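Local coordinates for protein ATP-dependent RNA helicase A (PDB 3VYY) that unwinds RNA at the expense of ATP and, through double-stranded RNA-binding domains, binds duplex RNA and facilitates assembly of the RNA-induced silencing complex, at residues M17-I23 against M35-E41; Y43-M48 against D64-L69. Residue numbers count along the deposited sequence, not the author numbering.

Contact 1 of 2, residues M17-I23 against M35-E41; sequences MTPSYEI and MCEVQVE
Residues 17-23 and 35-41 lie on the antiparallel hairpin of the first two strands of the double-stranded RNA-binding domain, an alpha-beta-beta-beta-alpha fold; the axes of strands 20-23 and 35-39 approach to 4.6 Å at 162°. Ser20-Gln39 and Glu22-Glu37 are hydrogen-bonded pairs: Ser20 N to Gln39 O 2.9 Å, Gln39 N to Ser20 O 3.0 Å, Glu22 N to Glu37 O 2.8 Å, Glu37 N to Glu22 O 3.1 Å. Between and beyond them, Tyr21-Val38 and Ile23-Cys36 are non-hydrogen-bonded pairs, with CA-CA separations of 4.4 and 4.5 Å. Side chains alternate accordingly: Ser20, Glu22, Glu37 and Gln39 share one face, whereas Tyr21, Ile23, Cys36 and Val38 occupy the other, which faces helices 54-71 and 4-14. Pro19 CB meets Val38 CG1 at 4.0 Å, and Met17, chi1 p, brings SD within 3.6 Å of Val40 CG1. Tyr21, chi1 m, lays its ring face over Val38, whose CG1 sits 3.4 Å from the ring centroid (CH-pi), while Cys36 SG lies at the ring edge, 3.6 Å from Tyr21 CD2.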
loop_
_atom_site.group_PDB
_atom_site.type_symbol
_atom_site.label_atom_id
_atom_site.label_comp_id
_atom_site.label_asym_id
_atom_site.label_seq_id
_atom_site.Cartn_x
_atom_site.Cartn_y
_atom_site.Cartn_z
ATOM N N MET A 17 -7.399 -13.497 0.725
ATOM C CA MET A 17 -8.180 -12.256 0.708
ATOM C C MET A 17 -7.617 -11.233 -0.272
ATOM O O MET A 17 -6.537 -11.432 -0.841
ATOM C CB MET A 17 -8.294 -11.645 2.108
ATOM C CG MET A 17 -7.043 -11.742 2.943
ATOM S SD MET A 17 -7.341 -11.105 4.610
ATOM C CE MET A 17 -8.691 -12.160 5.182
ATOM N N THR A 18 -8.370 -10.148 -0.470
ATOM C CA THR A 18 -7.940 -9.026 -1.299
ATOM C C THR A 18 -7.755 -7.786 -0.418
ATOM O O THR A 18 -8.502 -7.614 0.545
ATOM C CB THR A 18 -8.967 -8.707 -2.430
ATOM O OG1 THR A 18 -10.149 -8.106 -1.871
ATOM C CG2 THR A 18 -9.349 -9.968 -3.231
ATOM N N PRO A 19 -6.746 -6.935 -0.724
ATOM C CA PRO A 19 -6.648 -5.606 -0.105
ATOM C C PRO A 19 -7.837 -4.781 -0.541
ATOM O O PRO A 19 -8.549 -5.187 -1.440
ATOM C CB PRO A 19 -5.383 -5.011 -0.730
ATOM C CG PRO A 19 -5.121 -5.805 -1.953
ATOM C CD PRO A 19 -5.638 -7.178 -1.666
ATOM N N SER A 20 -8.066 -3.637 0.073
ATOM C CA SER A 20 -9.125 -2.775 -0.413
ATOM C C SER A 20 -8.692 -1.332 -0.363
ATOM O O SER A 20 -8.541 -0.746 0.716
ATOM C CB SER A 20 -10.429 -2.994 0.349
ATOM O OG SER A 20 -10.179 -2.988 1.736
ATOM N N TYR A 21 -8.477 -0.793 -1.564
ATOM C CA TYR A 21 -8.068 0.588 -1.775
ATOM C C TYR A 21 -9.279 1.472 -1.874
ATOM O O TYR A 21 -10.299 1.065 -2.408
ATOM C CB TYR A 21 -7.266 0.698 -3.065
ATOM C CG TYR A 21 -5.942 0.011 -2.967
ATOM C CD1 TYR A 21 -5.843 -1.367 -3.134
ATOM C CD2 TYR A 21 -4.789 0.726 -2.668
ATOM C CE1 TYR A 21 -4.635 -2.006 -3.034
ATOM C CE2 TYR A 21 -3.564 0.087 -2.565
ATOM C CZ TYR A 21 -3.499 -1.280 -2.747
ATOM O OH TYR A 21 -2.298 -1.931 -2.656
ATOM N N GLU A 22 -9.170 2.681 -1.349
ATOM C CA GLU A 22 -10.223 3.678 -1.522
ATOM C C GLU A 22 -9.575 5.036 -1.784
ATOM O O GLU A 22 -8.867 5.574 -0.940
ATOM C CB GLU A 22 -11.191 3.674 -0.323
ATOM C CG GLU A 22 -12.017 4.938 -0.161
ATOM C CD GLU A 22 -13.455 4.659 0.288
ATOM O OE1 GLU A 22 -13.759 4.918 1.485
ATOM O OE2 GLU A 22 -14.277 4.188 -0.556
ATOM N N ILE A 23 -9.787 5.546 -2.987
ATOM C CA ILE A 23 -9.148 6.766 -3.439
ATOM C C ILE A 23 -10.138 7.918 -3.454
ATOM O O ILE A 23 -11.257 7.782 -3.954
ATOM C CB ILE A 23 -8.570 6.604 -4.848
ATOM C CG1 ILE A 23 -8.320 5.137 -5.156
ATOM C CG2 ILE A 23 -7.281 7.381 -4.976
ATOM C CD1 ILE A 23 -7.230 4.875 -6.185
ATOM N N MET A 35 -5.888 10.985 -2.562
ATOM C CA MET A 35 -5.705 10.429 -1.229
ATOM C C MET A 35 -6.116 8.960 -1.250
ATOM O O MET A 35 -7.208 8.632 -1.714
ATOM C CB MET A 35 -6.582 11.212 -0.246
ATOM C CG MET A 35 -7.176 10.403 0.911
ATOM S SD MET A 35 -5.991 10.146 2.251
ATOM C CE MET A 35 -5.670 11.842 2.791
ATOM N N CYS A 36 -5.253 8.076 -0.758
ATOM C CA CYS A 36 -5.559 6.651 -0.780
ATOM C C CYS A 36 -5.499 5.991 0.588
ATOM O O CYS A 36 -4.667 6.331 1.419
ATOM C CB CYS A 36 -4.626 5.916 -1.737
ATOM S SG CYS A 36 -5.243 4.288 -2.196
ATOM N N GLU A 37 -6.381 5.032 0.811
ATOM C CA GLU A 37 -6.329 4.235 2.014
ATOM C C GLU A 37 -6.466 2.789 1.579
ATOM O O GLU A 37 -7.296 2.489 0.709
ATOM C CB GLU A 37 -7.476 4.618 2.956
ATOM C CG GLU A 37 -7.640 6.120 3.220
ATOM C CD GLU A 37 -8.520 6.444 4.443
ATOM O OE1 GLU A 37 -9.096 5.504 5.029
ATOM O OE2 GLU A 37 -8.634 7.642 4.827
ATOM N N VAL A 38 -5.640 1.908 2.150
ATOM C CA VAL A 38 -5.760 0.463 1.924
ATOM C C VAL A 38 -6.073 -0.169 3.224
ATOM O O VAL A 38 -5.524 0.235 4.268
ATOM C CB VAL A 38 -4.447 -0.263 1.598
ATOM C CG1 VAL A 38 -4.656 -1.233 0.464
ATOM C CG2 VAL A 38 -3.327 0.677 1.316
ATOM N N GLN A 39 -6.903 -1.205 3.175
ATOM C CA GLN A 39 -7.095 -2.047 4.345
ATOM C C GLN A 39 -6.979 -3.496 3.970
ATOM O O GLN A 39 -7.014 -3.840 2.796
ATOM C CB GLN A 39 -8.409 -1.726 5.031
ATOM C CG GLN A 39 -8.327 -0.409 5.794
ATOM C CD GLN A 39 -9.661 0.122 6.278
ATOM O OE1 GLN A 39 -10.727 -0.311 5.836
ATOM N NE2 GLN A 39 -9.608 1.082 7.189
ATOM N N VAL A 40 -6.774 -4.339 4.967
ATOM C CA VAL A 40 -6.851 -5.775 4.773
ATOM C C VAL A 40 -7.632 -6.294 5.960
ATOM O O VAL A 40 -7.459 -5.778 7.062
ATOM C CB VAL A 40 -5.455 -6.421 4.719
ATOM C CG1 VAL A 40 -5.572 -7.929 4.646
ATOM C CG2 VAL A 40 -4.679 -5.915 3.521
ATOM N N GLU A 41 -8.497 -7.291 5.738
ATOM C CA GLU A 41 -9.298 -7.889 6.821
ATOM C C GLU A 41 -8.405 -8.455 7.911
ATOM O O GLU A 41 -7.414 -9.123 7.631
ATOM C CB GLU A 41 -10.257 -8.975 6.310
ATOM C CG GLU A 41 -11.444 -9.269 7.272
ATOM C CD GLU A 41 -12.564 -10.181 6.675
ATOM O OE1 GLU A 41 -13.193 -10.944 7.457
ATOM O OE2 GLU A 41 -12.835 -10.128 5.444
#

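Contact 2 of 2, residues Y43-M48 against D64-L69; sequences YNYTGM and DFVNYL
Residues 43-48, largely loop with an inverse gamma turn centred on Asn44, run into strand 47-51 and pack against residues 64-69 of the C-terminal helix 54-71. The two backbones come closest at Gly47, where Gly47 CA lies 4.5 Å from Phe65 CA. Asp64, chi1 t, points toward the strand and accepts a hydrogen bond from its backbone, Met48 N to Asp64 OD2 at 2.8 Å and 159°; the same OD2 lies 3.1 Å from Gly47 CA. An ideal CB on Gly47 would fall 3.0 Å from Phe65 N, so the missing side chain lets the strand lie tight against the helix. Phe65, also chi1 t, slides its ring beneath the segment and meets it edge-on, with CE1 3.5 Å from Tyr45 O and CZ 3.9 Å from Tyr43 CB. Here the helix packs on the sheet of the double-stranded RNA-binding fold, and Phe65 reaches on to Leu8 of helix 4-14, within the core. Tyr68, chi1 t, forms an offset stack with Tyr45, likewise chi1 t: centroids are 4.4 Å apart and planes 11° from parallel. Each CB lies over the partner's ring, Tyr45 CB 3.8 Å from the Tyr68 centroid and Tyr68 CB 4.1 Å from the Tyr45 centroid. Leu69, chi1 m, brings CD2 over a face of the Tyr43 ring, 4.1 Å from CE2 of Tyr43. That ring, chi1 m, also meets Trp11 of helix 4-14, and its hydroxyl is hydrogen-bonded to Glu74.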
loop_
_atom_site.group_PDB
_atom_site.type_symbol
_atom_site.label_atom_id
_atom_site.label_comp_id
_atom_site.label_asym_id
_atom_site.label_seq_id
_atom_site.Cartn_x
_atom_site.Cartn_y
_atom_site.Cartn_z
ATOM N N TYR A 43 -6.646 -6.723 10.097
ATOM C CA TYR A 43 -5.501 -5.882 10.425
ATOM C C TYR A 43 -5.903 -4.484 10.824
ATOM O O TYR A 43 -6.592 -3.781 10.104
ATOM C CB TYR A 43 -4.502 -5.867 9.277
ATOM C CG TYR A 43 -3.807 -7.192 9.109
ATOM C CD1 TYR A 43 -4.312 -8.169 8.235
ATOM C CD2 TYR A 43 -2.662 -7.483 9.839
ATOM C CE1 TYR A 43 -3.676 -9.391 8.088
ATOM C CE2 TYR A 43 -2.023 -8.697 9.703
ATOM C CZ TYR A 43 -2.530 -9.642 8.827
ATOM O OH TYR A 43 -1.874 -10.846 8.712
ATOM N N ASN A 44 -5.443 -4.095 11.993
ATOM C CA ASN A 44 -5.862 -2.874 12.638
ATOM C C ASN A 44 -4.979 -1.686 12.220
ATOM O O ASN A 44 -4.212 -1.156 13.046
ATOM C CB ASN A 44 -5.768 -3.112 14.155
ATOM C CG ASN A 44 -6.432 -2.022 14.972
ATOM O OD1 ASN A 44 -7.354 -1.322 14.498
ATOM N ND2 ASN A 44 -5.972 -1.872 16.216
ATOM N N TYR A 45 -5.079 -1.280 10.955
ATOM C CA TYR A 45 -4.223 -0.224 10.404
ATOM C C TYR A 45 -4.662 0.129 8.993
ATOM O O TYR A 45 -5.051 -0.763 8.224
ATOM C CB TYR A 45 -2.752 -0.670 10.387
ATOM C CG TYR A 45 -1.741 0.423 10.067
ATOM C CD1 TYR A 45 -1.265 1.273 11.060
ATOM C CD2 TYR A 45 -1.247 0.593 8.769
ATOM C CE1 TYR A 45 -0.342 2.278 10.778
ATOM C CE2 TYR A 45 -0.313 1.600 8.478
ATOM C CZ TYR A 45 0.128 2.434 9.493
ATOM O OH TYR A 45 1.034 3.426 9.220
ATOM N N THR A 46 -4.583 1.428 8.669
ATOM C CA THR A 46 -4.919 1.980 7.338
ATOM C C THR A 46 -3.691 2.592 6.656
ATOM O O THR A 46 -3.147 3.583 7.116
ATOM C CB THR A 46 -6.002 3.065 7.457
ATOM O OG1 THR A 46 -7.105 2.541 8.186
ATOM C CG2 THR A 46 -6.505 3.506 6.099
ATOM N N GLY A 47 -3.253 1.999 5.558
ATOM C CA GLY A 47 -2.099 2.523 4.850
ATOM C C GLY A 47 -2.510 3.759 4.087
ATOM O O GLY A 47 -3.462 3.719 3.319
ATOM N N MET A 48 -1.789 4.859 4.286
ATOM C CA MET A 48 -2.155 6.153 3.684
ATOM C C MET A 48 -1.183 6.655 2.621
ATOM O O MET A 48 0.037 6.620 2.808
ATOM C CB MET A 48 -2.318 7.215 4.773
ATOM C CG MET A 48 -3.366 6.855 5.808
ATOM S SD MET A 48 -3.846 8.201 6.925
ATOM C CE MET A 48 -2.302 8.846 7.654
ATOM N N ASP A 64 3.154 2.016 2.644
ATOM C CA ASP A 64 2.771 2.267 4.009
ATOM C C ASP A 64 2.320 0.975 4.683
ATOM O O ASP A 64 2.899 0.561 5.681
ATOM C CB ASP A 64 1.674 3.323 4.061
ATOM C CG ASP A 64 1.509 3.913 5.444
ATOM O OD1 ASP A 64 2.534 4.199 6.120
ATOM O OD2 ASP A 64 0.345 4.091 5.853
ATOM N N PHE A 65 1.310 0.322 4.116
ATOM C CA PHE A 65 0.821 -0.927 4.684
ATOM C C PHE A 65 1.893 -2.001 4.870
ATOM O O PHE A 65 2.107 -2.464 5.989
ATOM C CB PHE A 65 -0.322 -1.497 3.886
ATOM C CG PHE A 65 -1.182 -2.417 4.689
ATOM C CD1 PHE A 65 -2.164 -1.904 5.535
ATOM C CD2 PHE A 65 -0.989 -3.791 4.644
ATOM C CE1 PHE A 65 -2.963 -2.754 6.317
ATOM C CE2 PHE A 65 -1.768 -4.643 5.411
ATOM C CZ PHE A 65 -2.764 -4.128 6.245
ATOM N N VAL A 66 2.576 -2.396 3.795
ATOM C CA VAL A 66 3.668 -3.387 3.932
ATOM C C VAL A 66 4.617 -3.003 5.047
ATOM O O VAL A 66 4.859 -3.790 5.952
ATOM C CB VAL A 66 4.476 -3.614 2.623
ATOM C CG1 VAL A 66 5.614 -4.569 2.864
ATOM C CG2 VAL A 66 3.581 -4.168 1.512
ATOM N N ASN A 67 5.137 -1.782 4.993
ATOM C CA ASN A 67 6.053 -1.310 6.026
ATOM C C ASN A 67 5.506 -1.641 7.413
ATOM O O ASN A 67 6.249 -2.073 8.294
ATOM C CB ASN A 67 6.364 0.179 5.859
ATOM C CG ASN A 67 7.306 0.721 6.944
ATOM O OD1 ASN A 67 6.865 1.042 8.043
ATOM N ND2 ASN A 67 8.597 0.867 6.620
ATOM N N TYR A 68 4.207 -1.485 7.590
ATOM C CA TYR A 68 3.583 -1.842 8.848
ATOM C C TYR A 68 3.587 -3.355 9.151
ATOM O O TYR A 68 3.944 -3.771 10.259
ATOM C CB TYR A 68 2.170 -1.290 8.888
ATOM C CG TYR A 68 1.249 -2.030 9.820
ATOM C CD1 TYR A 68 1.322 -1.832 11.191
ATOM C CD2 TYR A 68 0.297 -2.912 9.325
ATOM C CE1 TYR A 68 0.473 -2.494 12.043
ATOM C CE2 TYR A 68 -0.568 -3.568 10.155
ATOM C CZ TYR A 68 -0.480 -3.362 11.515
ATOM O OH TYR A 68 -1.334 -4.029 12.369
ATOM N N LEU A 69 3.185 -4.169 8.181
ATOM C CA LEU A 69 3.330 -5.605 8.314
ATOM C C LEU A 69 4.724 -5.950 8.849
ATOM O O LEU A 69 4.856 -6.764 9.782
ATOM C CB LEU A 69 3.094 -6.291 6.979
ATOM C CG LEU A 69 1.695 -6.161 6.372
ATOM C CD1 LEU A 69 1.684 -6.612 4.920
ATOM C CD2 LEU A 69 0.625 -6.916 7.182
#

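Overall arrangement
Contacts 1 and 2 follow one another along the chain, with centres 10 Å apart, and meet across neighbouring strands 31-39 and 47-51. Contact 1 pairs the first two strands; contact 2 fixes the entry to the third against helix 54-71. Val38 N and Gly47 O, 3.1 Å apart, probably form a hydrogen bond joining them, as do Gln39 NE2 and Thr46 OG1, also at 3.1 Å. On the helix-facing side, Val40 CG2 packs 3.7 Å from Phe65 CE2, merging the two into one core. The nearest atom of contact 1 is about 7 Å from the bound RNA, and that of contact 2 about 15 Å, so neither touches the duplex.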